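Local atomic coordinates of saframycin Mx1 synthetase B (Legionella pneumophila subsp. pneumophila, PDB entry 3KXW), a protein that belongs to the ANL superfamily of AMP-binding enzymes and holds 5'-O-[(S)-(dodecanoyloxy)(hydroxy)phosphoryl]adenosine in a pocket. Residues Y345-T349 with H447-Y452; Q381-I386 with G400-S406; M505-K509 with L542-M548. All blocks are in the same frame, centred on the assembly; numbering follows the deposited sequence.

Contact 1 (Y345-T349 with H447-Y452); sequences YKTLT and HENELY
A salt bridge leads this contact: Lys346 NZ, on a side chain in the mttp rotamer, lies 2.7 Å from Glu450 OE2. A water ties the same carboxylate again, accepting from Lys346 N at 2.8 Å and donating to Glu450 OE1 at 2.7 Å; OE1 also bonds Ser375. The backbones stay apart, CA atoms 8.6 Å from each other at both Lys346-Glu450 and Leu348-Tyr452, so side chains and that one water bridge the gap, with no hydrogen bond between backbones. Two separate sheets meet here: strand 347-349 pairs with 371-374, and 450-452 starts the second arm of hairpin 442-447/450-456. Its type I' turn, His447 to Glu450, has Glu448 and Asn449 at positive phi and is closed by His447 N to Glu450 O (2.9 Å) and Glu450 N to His447 O (3.0 Å). From the facing strand, Leu348 (m, t) presents CD1 to two rings in CH-pi contacts, 3.5 Å from the centroid of the Tyr452 ring and 4.1 Å from that of the His447 ring, over a face of each.

Contact 2 (Q381-I386 with G400-S406); sequences QEVKII and GEIWVQS
Strands 382-386 and 400-405 run antiparallel, their short axes 4.3 Å apart at closest approach and 153° between directions, within a five-stranded antiparallel sheet where 400-405 also pairs with 438-440 and 442-447. Ahead of the first strand, Gln381 (m, t) reaches across so that Ser406 OG donates to Gln381 OE1 at 2.7 Å. Glu382 opens the pairing opposite Gln405: Gln405 N to Glu382 O is 3.0 Å, while the return bond, Glu382 N to Gln405 O at 3.1 Å, is weak. Val383 faces Val404 in a non-hydrogen-bonded pair, and its CG1 packs 4.2 Å from Ile402 CG2. Lys384 pairs with Trp403 through two well-aligned bonds, Lys384 N to Trp403 O and Trp403 N to Lys384 O, both 2.8 Å. Ile385, non-hydrogen-bonded to Ile402, sets CD1 4.0 Å from Ile402 CG1 and CG2 3.2 Å from Gly400 N, where a CB would be tight. Ile386 closes the pairing with Glu401 (Ile386 N to Glu401 O 2.9 Å, Glu401 N to Ile386 O 2.7 Å), and its CB stands 3.7 Å from the centroid of the Trp403 five-membered ring, over the face. That indole is held by Trp403 NE1 to Glu401 OE1, 2.9 Å; OE1 also meets Arg439 in a salt bridge and OE2 accepts from Gly441 N. Side chains alternate as in any beta strand, and the chemistry implies an aliphatic face (Val383, Ile385, Ile402, Val404) packed on Leu451 and strand 335-338, and a mixed face that buries Glu401 and the Ile386-Trp403 pair but leaves Glu382, Lys384 and Gln405 partly exposed.

Contact 3 (M505-K509 with L542-M548); sequences MCEVK and LIPLKAM
Strands 505-508 and 542-544 lie side by side and parallel, axes 4.5 Å apart at closest approach and 39° apart in direction, with Cys506 beside Leu542 and Glu507 beside Ile543. Ile543 bridges the gap, its N donating to Cys506 O (3.0 Å) and its O accepting from Val508 N (2.8 Å). Leu542 CD2 touches both Cys506 CB (4.1 Å) and Val508 CG1 (4.0 Å). This is the parallel pairing of a beta-alpha-beta crossover, whose helix 515-533 packs on the face of Cys506 and Leu542 through Leu521, Phe522 and Ile525. A type II turn, Pro544 to Ala547, then bends the chain into a hollow that the Glu507 side chain (m, t) fills: Glu507 OE2 accepts from Met548 N at 2.9 Å and from a water, 2.8 Å away, that also donates to Met548 O, while OE1 bonds Lys488 N. Selenomethionine Met548 lays CE 3.7 Å from CG of selenomethionine Met505, whose SE meets Ile543 CD1 at 4.3 Å. At the exposed end, Leu545 CG sits 3.5 Å from Lys509 CA.

Read from the N terminus, the chain first lays down 345-349, later strand 382-386, and returns after a loop without helix or strand to pair it with 400-406, so contact 2 closes over 13 residues. Contact 1 closes only at 447-452, across 97 residues that contain all of contact 2, and sets strand 347-350 of a two-stranded sheet against strand 450-456 of the antiparallel sheet to which contact 2 belongs. The two touch: Leu451 CD1 is 3.9 Å from both Ile385 CD1 and Ile402 CD1. Contact 3 follows in series, joining two strands of the C-terminal mixed sheet across helix 515-533, with nearest atoms about 30 Å from contact 1.

Contact 1 (Y345-T349 with H447-Y452)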
loop_
_atom_site.group_PDB
_atom_site.type_symbol
_atom_site.label_atom_id
_atom_site.label_comp_id
_atom_site.label_asym_id
_atom_site.label_seq_id
_atom_site.Cartn_x
_atom_site.Cartn_y
_atom_site.Cartn_z
ATOM N N TYR A 345 -12.515 -17.357 5.605
ATOM C CA TYR A 345 -12.838 -16.103 6.275
ATOM C C TYR A 345 -14.350 -15.982 6.521
ATOM O O TYR A 345 -15.164 -16.532 5.772
ATOM C CB TYR A 345 -12.313 -14.896 5.483
ATOM C CG TYR A 345 -12.937 -14.745 4.111
ATOM C CD1 TYR A 345 -14.171 -14.142 3.956
ATOM C CD2 TYR A 345 -12.277 -15.197 2.971
ATOM C CE1 TYR A 345 -14.750 -14.010 2.690
ATOM C CE2 TYR A 345 -12.837 -15.055 1.713
ATOM C CZ TYR A 345 -14.068 -14.474 1.579
ATOM O OH TYR A 345 -14.630 -14.351 0.328
ATOM N N LYS A 346 -14.717 -15.257 7.569
ATOM C CA LYS A 346 -16.122 -15.083 7.911
ATOM C C LYS A 346 -16.750 -13.853 7.274
ATOM O O LYS A 346 -16.061 -12.881 6.965
ATOM C CB LYS A 346 -16.281 -15.032 9.435
ATOM C CG LYS A 346 -15.739 -16.300 10.132
ATOM C CD LYS A 346 -15.955 -16.218 11.630
ATOM C CE LYS A 346 -15.430 -17.452 12.351
ATOM N NZ LYS A 346 -13.930 -17.515 12.299
ATOM N N THR A 347 -18.062 -13.907 7.071
ATOM C CA THR A 347 -18.817 -12.755 6.608
ATOM C C THR A 347 -20.048 -12.548 7.489
ATOM O O THR A 347 -20.487 -13.464 8.187
ATOM C CB THR A 347 -19.236 -12.855 5.106
ATOM O OG1 THR A 347 -20.222 -13.881 4.925
ATOM C CG2 THR A 347 -18.023 -13.144 4.214
ATOM N N LEU A 348 -20.577 -11.332 7.482
ATOM C CA LEU A 348 -21.862 -11.054 8.129
ATOM C C LEU A 348 -22.798 -10.359 7.165
ATOM O O LEU A 348 -22.361 -9.632 6.276
ATOM C CB LEU A 348 -21.670 -10.174 9.354
ATOM C CG LEU A 348 -21.018 -10.842 10.557
ATOM C CD1 LEU A 348 -20.659 -9.752 11.573
ATOM C CD2 LEU A 348 -21.960 -11.897 11.134
ATOM N N THR A 349 -24.094 -10.585 7.333
ATOM C CA THR A 349 -25.073 -9.962 6.467
ATOM C C THR A 349 -25.811 -8.905 7.246
ATOM O O THR A 349 -26.470 -9.205 8.243
ATOM C CB THR A 349 -26.079 -10.984 5.926
ATOM O OG1 THR A 349 -25.374 -12.043 5.261
ATOM C CG2 THR A 349 -27.037 -10.313 4.958
ATOM N N HIS A 447 -17.270 -8.648 16.446
ATOM C CA HIS A 447 -18.296 -9.669 16.552
ATOM C C HIS A 447 -17.623 -11.024 16.736
ATOM O O HIS A 447 -16.892 -11.486 15.861
ATOM C CB HIS A 447 -19.164 -9.651 15.294
ATOM C CG HIS A 447 -20.238 -10.699 15.283
ATOM N ND1 HIS A 447 -21.484 -10.490 15.835
ATOM C CD2 HIS A 447 -20.259 -11.955 14.775
ATOM C CE1 HIS A 447 -22.220 -11.577 15.683
ATOM N NE2 HIS A 447 -21.501 -12.481 15.041
ATOM N N GLU A 448 -17.849 -11.666 17.874
ATOM C CA GLU A 448 -17.196 -12.954 18.155
ATOM C C GLU A 448 -15.687 -12.878 17.910
ATOM O O GLU A 448 -15.067 -13.749 17.267
ATOM C CB GLU A 448 -17.861 -14.061 17.352
ATOM C CG GLU A 448 -19.369 -13.990 17.551
ATOM C CD GLU A 448 -20.117 -15.187 17.033
ATOM O OE1 GLU A 448 -19.568 -15.939 16.206
ATOM O OE2 GLU A 448 -21.286 -15.362 17.453
ATOM N N ASN A 449 -15.127 -11.810 18.467
ATOM C CA ASN A 449 -13.709 -11.498 18.440
ATOM C C ASN A 449 -13.132 -11.356 17.045
ATOM O O ASN A 449 -11.952 -11.625 16.827
ATOM C CB ASN A 449 -12.892 -12.485 19.274
ATOM C CG ASN A 449 -11.510 -11.931 19.640
ATOM O OD1 ASN A 449 -11.364 -10.751 19.987
ATOM N ND2 ASN A 449 -10.497 -12.777 19.559
ATOM N N GLU A 450 -13.964 -10.945 16.094
ATOM C CA GLU A 450 -13.434 -10.584 14.788
ATOM C C GLU A 450 -13.833 -9.173 14.413
ATOM O O GLU A 450 -14.931 -8.710 14.751
ATOM C CB GLU A 450 -13.833 -11.610 13.736
ATOM C CG GLU A 450 -13.226 -12.971 14.082
ATOM C CD GLU A 450 -13.237 -13.953 12.955
ATOM O OE1 GLU A 450 -13.364 -13.529 11.796
ATOM O OE2 GLU A 450 -13.081 -15.154 13.238
ATOM N N LEU A 451 -12.935 -8.488 13.713
ATOM C CA LEU A 451 -13.138 -7.078 13.426
ATOM C C LEU A 451 -13.767 -6.920 12.053
ATOM O O LEU A 451 -13.238 -7.425 11.060
ATOM C CB LEU A 451 -11.797 -6.331 13.478
ATOM C CG LEU A 451 -11.918 -4.869 13.045
ATOM C CD1 LEU A 451 -12.720 -4.072 14.076
ATOM C CD2 LEU A 451 -10.538 -4.270 12.854
ATOM N N TYR A 452 -14.883 -6.196 12.014
ATOM C CA TYR A 452 -15.577 -5.837 10.794
ATOM C C TYR A 452 -15.423 -4.336 10.577
ATOM O O TYR A 452 -15.969 -3.536 11.325
ATOM C CB TYR A 452 -17.051 -6.260 10.876
ATOM C CG TYR A 452 -17.176 -7.769 10.876
ATOM C CD1 TYR A 452 -17.433 -8.457 9.706
ATOM C CD2 TYR A 452 -16.997 -8.502 12.045
ATOM C CE1 TYR A 452 -17.534 -9.836 9.698
ATOM C CE2 TYR A 452 -17.086 -9.889 12.046
ATOM C CZ TYR A 452 -17.346 -10.540 10.860
ATOM O OH TYR A 452 -17.443 -11.919 10.834
HETATM O O HOH W 1 -12.648 -14.656 9.408
#

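Contact 2 (Q381-I386 with G400-S406)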
loop_
_atom_site.group_PDB
_atom_site.type_symbol
_atom_site.label_atom_id
_atom_site.label_comp_id
_atom_site.label_asym_id
_atom_site.label_seq_id
_atom_site.Cartn_x
_atom_site.Cartn_y
_atom_site.Cartn_z
ATOM N N GLN A 381 -2.857 -7.087 17.291
ATOM C CA GLN A 381 -2.605 -6.031 18.253
ATOM C C GLN A 381 -3.889 -5.880 19.050
ATOM O O GLN A 381 -4.944 -6.257 18.572
ATOM C CB GLN A 381 -2.263 -4.711 17.559
ATOM C CG GLN A 381 -1.039 -4.827 16.644
ATOM C CD GLN A 381 -0.510 -3.480 16.179
ATOM O OE1 GLN A 381 -0.452 -2.505 16.947
ATOM N NE2 GLN A 381 -0.134 -3.415 14.915
ATOM N N GLU A 382 -3.809 -5.337 20.265
ATOM C CA GLU A 382 -5.031 -5.078 21.030
ATOM C C GLU A 382 -5.925 -4.065 20.301
ATOM O O GLU A 382 -5.456 -2.991 19.915
ATOM C CB GLU A 382 -4.721 -4.583 22.446
ATOM C CG GLU A 382 -5.996 -4.076 23.182
ATOM C CD GLU A 382 -5.707 -3.463 24.565
ATOM O OE1 GLU A 382 -4.693 -3.842 25.187
ATOM O OE2 GLU A 382 -6.500 -2.612 25.021
ATOM N N VAL A 383 -7.209 -4.400 20.138
ATOM C CA VAL A 383 -8.172 -3.546 19.437
ATOM C C VAL A 383 -9.366 -3.252 20.351
ATOM O O VAL A 383 -9.958 -4.172 20.910
ATOM C CB VAL A 383 -8.723 -4.247 18.162
ATOM C CG1 VAL A 383 -9.971 -3.516 17.635
ATOM C CG2 VAL A 383 -7.653 -4.334 17.094
ATOM N N LYS A 384 -9.685 -1.980 20.549
ATOM C CA LYS A 384 -10.911 -1.588 21.232
ATOM C C LYS A 384 -11.816 -0.771 20.317
ATOM O O LYS A 384 -11.340 0.005 19.495
ATOM C CB LYS A 384 -10.599 -0.778 22.502
ATOM C CG LYS A 384 -10.150 -1.642 23.653
ATOM C CD LYS A 384 -10.035 -0.819 24.925
ATOM C CE LYS A 384 -9.503 -1.662 26.088
ATOM N NZ LYS A 384 -10.185 -2.966 26.137
ATOM N N ILE A 385 -13.125 -0.953 20.447
ATOM C CA ILE A 385 -14.073 -0.156 19.687
ATOM C C ILE A 385 -14.602 0.895 20.647
ATOM O O ILE A 385 -15.270 0.570 21.632
ATOM C CB ILE A 385 -15.245 -0.990 19.106
ATOM C CG1 ILE A 385 -14.743 -2.235 18.374
ATOM C CG2 ILE A 385 -16.103 -0.132 18.175
ATOM C CD1 ILE A 385 -13.896 -1.922 17.102
ATOM N N ILE A 386 -14.276 2.149 20.359
ATOM C CA ILE A 386 -14.560 3.258 21.249
ATOM C C ILE A 386 -15.358 4.338 20.514
ATOM O O ILE A 386 -15.004 4.721 19.401
ATOM C CB ILE A 386 -13.248 3.903 21.746
ATOM C CG1 ILE A 386 -12.305 2.866 22.378
ATOM C CG2 ILE A 386 -13.538 5.069 22.688
ATOM C CD1 ILE A 386 -12.831 2.202 23.653
ATOM N N GLY A 400 -18.007 1.774 16.453
ATOM C CA GLY A 400 -17.285 2.897 17.014
ATOM C C GLY A 400 -15.944 3.005 16.319
ATOM O O GLY A 400 -15.703 2.325 15.317
ATOM N N GLU A 401 -15.079 3.864 16.839
ATOM C CA GLU A 401 -13.760 4.015 16.263
ATOM C C GLU A 401 -12.845 2.874 16.681
ATOM O O GLU A 401 -12.885 2.402 17.811
ATOM C CB GLU A 401 -13.131 5.365 16.608
ATOM C CG GLU A 401 -11.807 5.595 15.878
ATOM C CD GLU A 401 -11.158 6.938 16.215
ATOM O OE1 GLU A 401 -11.482 7.529 17.270
ATOM O OE2 GLU A 401 -10.311 7.410 15.439
ATOM N N ILE A 402 -12.015 2.432 15.742
ATOM C CA ILE A 402 -11.071 1.382 16.024
ATOM C C ILE A 402 -9.881 2.019 16.724
ATOM O O ILE A 402 -9.198 2.862 16.152
ATOM C CB ILE A 402 -10.670 0.656 14.726
ATOM C CG1 ILE A 402 -11.909 -0.065 14.155
ATOM C CG2 ILE A 402 -9.504 -0.317 14.981
ATOM C CD1 ILE A 402 -11.783 -0.502 12.697
ATOM N N TRP A 403 -9.679 1.654 17.983
ATOM C CA TRP A 403 -8.508 2.087 18.754
ATOM C C TRP A 403 -7.534 0.917 18.928
ATOM O O TRP A 403 -7.953 -0.223 19.161
ATOM C CB TRP A 403 -8.938 2.601 20.148
ATOM C CG TRP A 403 -9.598 3.942 20.119
ATOM C CD1 TRP A 403 -10.283 4.492 19.084
ATOM C CD2 TRP A 403 -9.650 4.900 21.193
ATOM N NE1 TRP A 403 -10.748 5.743 19.434
ATOM C CE2 TRP A 403 -10.379 6.010 20.727
ATOM C CE3 TRP A 403 -9.166 4.912 22.510
ATOM C CZ2 TRP A 403 -10.604 7.146 21.514
ATOM C CZ3 TRP A 403 -9.395 6.031 23.295
ATOM C CH2 TRP A 403 -10.116 7.129 22.798
ATOM N N VAL A 404 -6.240 1.207 18.848
ATOM C CA VAL A 404 -5.225 0.156 18.838
ATOM C C VAL A 404 -4.167 0.401 19.895
ATOM O O VAL A 404 -3.799 1.543 20.134
ATOM C CB VAL A 404 -4.548 0.087 17.461
ATOM C CG1 VAL A 404 -3.491 -1.007 17.432
ATOM C CG2 VAL A 404 -5.610 -0.129 16.379
ATOM N N GLN A 405 -3.682 -0.669 20.519
ATOM C CA GLN A 405 -2.537 -0.582 21.440
ATOM C C GLN A 405 -1.621 -1.785 21.318
ATOM O O GLN A 405 -2.091 -2.921 21.311
ATOM C CB GLN A 405 -3.003 -0.432 22.909
ATOM C CG GLN A 405 -1.873 -0.662 23.923
ATOM C CD GLN A 405 -2.302 -0.385 25.357
ATOM O OE1 GLN A 405 -3.234 -1.012 25.880
ATOM N NE2 GLN A 405 -1.624 0.558 26.003
ATOM N N SER A 406 -0.316 -1.537 21.214
ATOM C CA SER A 406 0.678 -2.599 21.299
ATOM C C SER A 406 2.065 -2.006 21.076
ATOM O O SER A 406 2.209 -0.825 20.751
ATOM C CB SER A 406 0.439 -3.687 20.230
ATOM O OG SER A 406 1.047 -3.329 18.983
#

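Contact 3 (M505-K509 with L542-M548)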
loop_
_atom_site.group_PDB
_atom_site.type_symbol
_atom_site.label_atom_id
_atom_site.label_comp_id
_atom_site.label_asym_id
_atom_site.label_seq_id
_atom_site.Cartn_x
_atom_site.Cartn_y
_atom_site.Cartn_z
HETATM N N MSE A 505 -14.683 10.518 -15.984
HETATM C CA MSE A 505 -15.458 10.639 -17.227
HETATM C C MSE A 505 -14.664 11.451 -18.247
HETATM O O MSE A 505 -14.146 12.514 -17.914
HETATM C CB MSE A 505 -16.800 11.330 -16.961
HETATM C CG MSE A 505 -17.738 11.343 -18.154
HETATM SE SE MSE A 505 -19.474 12.139 -17.643
HETATM C CE MSE A 505 -20.113 10.688 -16.476
ATOM N N CYS A 506 -14.588 10.967 -19.488
ATOM C CA CYS A 506 -13.800 11.642 -20.521
ATOM C C CYS A 506 -14.608 11.798 -21.782
ATOM O O CYS A 506 -15.252 10.853 -22.211
ATOM C CB CYS A 506 -12.558 10.808 -20.899
ATOM S SG CYS A 506 -11.466 10.453 -19.545
ATOM N N GLU A 507 -14.571 12.980 -22.386
ATOM C CA GLU A 507 -15.037 13.118 -23.766
ATOM C C GLU A 507 -13.994 12.444 -24.660
ATOM O O GLU A 507 -12.797 12.513 -24.369
ATOM C CB GLU A 507 -15.120 14.585 -24.151
ATOM C CG GLU A 507 -16.089 15.401 -23.322
ATOM C CD GLU A 507 -16.095 16.876 -23.758
ATOM O OE1 GLU A 507 -15.077 17.342 -24.315
ATOM O OE2 GLU A 507 -17.123 17.544 -23.539
ATOM N N VAL A 508 -14.432 11.774 -25.721
ATOM C CA VAL A 508 -13.495 11.223 -26.681
ATOM C C VAL A 508 -13.708 11.931 -28.005
ATOM O O VAL A 508 -14.850 12.187 -28.397
ATOM C CB VAL A 508 -13.648 9.679 -26.857
ATOM C CG1 VAL A 508 -13.287 8.958 -25.547
ATOM C CG2 VAL A 508 -15.046 9.330 -27.253
ATOM N N LYS A 509 -12.613 12.278 -28.679
ATOM C CA LYS A 509 -12.734 12.930 -29.978
ATOM C C LYS A 509 -13.531 12.076 -30.949
ATOM O O LYS A 509 -14.365 12.589 -31.675
ATOM C CB LYS A 509 -11.359 13.236 -30.591
ATOM C CG LYS A 509 -10.521 14.252 -29.809
ATOM C CD LYS A 509 -9.146 14.449 -30.443
ATOM C CE LYS A 509 -8.338 15.465 -29.674
ATOM N NZ LYS A 509 -7.032 15.687 -30.356
ATOM N N LEU A 542 -17.074 7.128 -20.991
ATOM C CA LEU A 542 -16.660 7.831 -22.196
ATOM C C LEU A 542 -17.916 8.445 -22.804
ATOM O O LEU A 542 -18.945 7.787 -22.877
ATOM C CB LEU A 542 -15.995 6.863 -23.204
ATOM C CG LEU A 542 -14.745 6.092 -22.727
ATOM C CD1 LEU A 542 -14.106 5.249 -23.852
ATOM C CD2 LEU A 542 -13.677 7.009 -22.088
ATOM N N ILE A 543 -17.819 9.701 -23.220
ATOM C CA ILE A 543 -18.922 10.402 -23.861
ATOM C C ILE A 543 -18.383 11.184 -25.066
ATOM O O ILE A 543 -17.179 11.373 -25.183
ATOM C CB ILE A 543 -19.604 11.352 -22.863
ATOM C CG1 ILE A 543 -18.643 12.463 -22.426
ATOM C CG2 ILE A 543 -20.127 10.555 -21.644
ATOM C CD1 ILE A 543 -19.346 13.573 -21.684
ATOM N N PRO A 544 -19.278 11.649 -25.957
ATOM C CA PRO A 544 -18.844 12.370 -27.162
ATOM C C PRO A 544 -18.240 13.739 -26.866
ATOM O O PRO A 544 -18.483 14.333 -25.817
ATOM C CB PRO A 544 -20.154 12.547 -27.967
ATOM C CG PRO A 544 -21.097 11.526 -27.419
ATOM C CD PRO A 544 -20.740 11.451 -25.947
ATOM N N LEU A 545 -17.446 14.228 -27.811
ATOM C CA LEU A 545 -16.901 15.576 -27.764
ATOM C C LEU A 545 -17.988 16.616 -27.546
ATOM O O LEU A 545 -19.108 16.463 -28.024
ATOM C CB LEU A 545 -16.185 15.905 -29.074
ATOM C CG LEU A 545 -14.674 15.784 -29.169
ATOM C CD1 LEU A 545 -14.183 16.653 -30.341
ATOM C CD2 LEU A 545 -13.977 16.198 -27.867
ATOM N N LYS A 546 -17.632 17.670 -26.813
ATOM C CA LYS A 546 -18.539 18.792 -26.539
ATOM C C LYS A 546 -19.769 18.395 -25.708
ATOM O O LYS A 546 -20.721 19.163 -25.582
ATOM C CB LYS A 546 -18.946 19.485 -27.857
ATOM C CG LYS A 546 -19.747 20.785 -27.690
ATOM C CD LYS A 546 -18.902 21.944 -27.121
ATOM C CE LYS A 546 -19.603 23.304 -27.316
ATOM N NZ LYS A 546 -18.777 24.487 -26.874
ATOM N N ALA A 547 -19.750 17.205 -25.120
ATOM C CA ALA A 547 -20.908 16.756 -24.359
ATOM C C ALA A 547 -20.942 17.403 -22.968
ATOM O O ALA A 547 -21.985 17.440 -22.325
ATOM C CB ALA A 547 -20.949 15.238 -24.257
HETATM N N MSE A 548 -19.795 17.902 -22.519
HETATM C CA MSE A 548 -19.720 18.705 -21.297
HETATM C C MSE A 548 -19.801 20.191 -21.617
HETATM O O MSE A 548 -19.067 20.689 -22.471
HETATM C CB MSE A 548 -18.411 18.437 -20.562
HETATM C CG MSE A 548 -18.198 16.976 -20.203
HETATM SE SE MSE A 548 -16.495 16.697 -19.246
HETATM C CE MSE A 548 -16.540 14.735 -19.183
HETATM O O HOH W 2 -16.602 20.274 -23.330
HETATM O O HOH W 3 -17.072 12.601 -30.228
#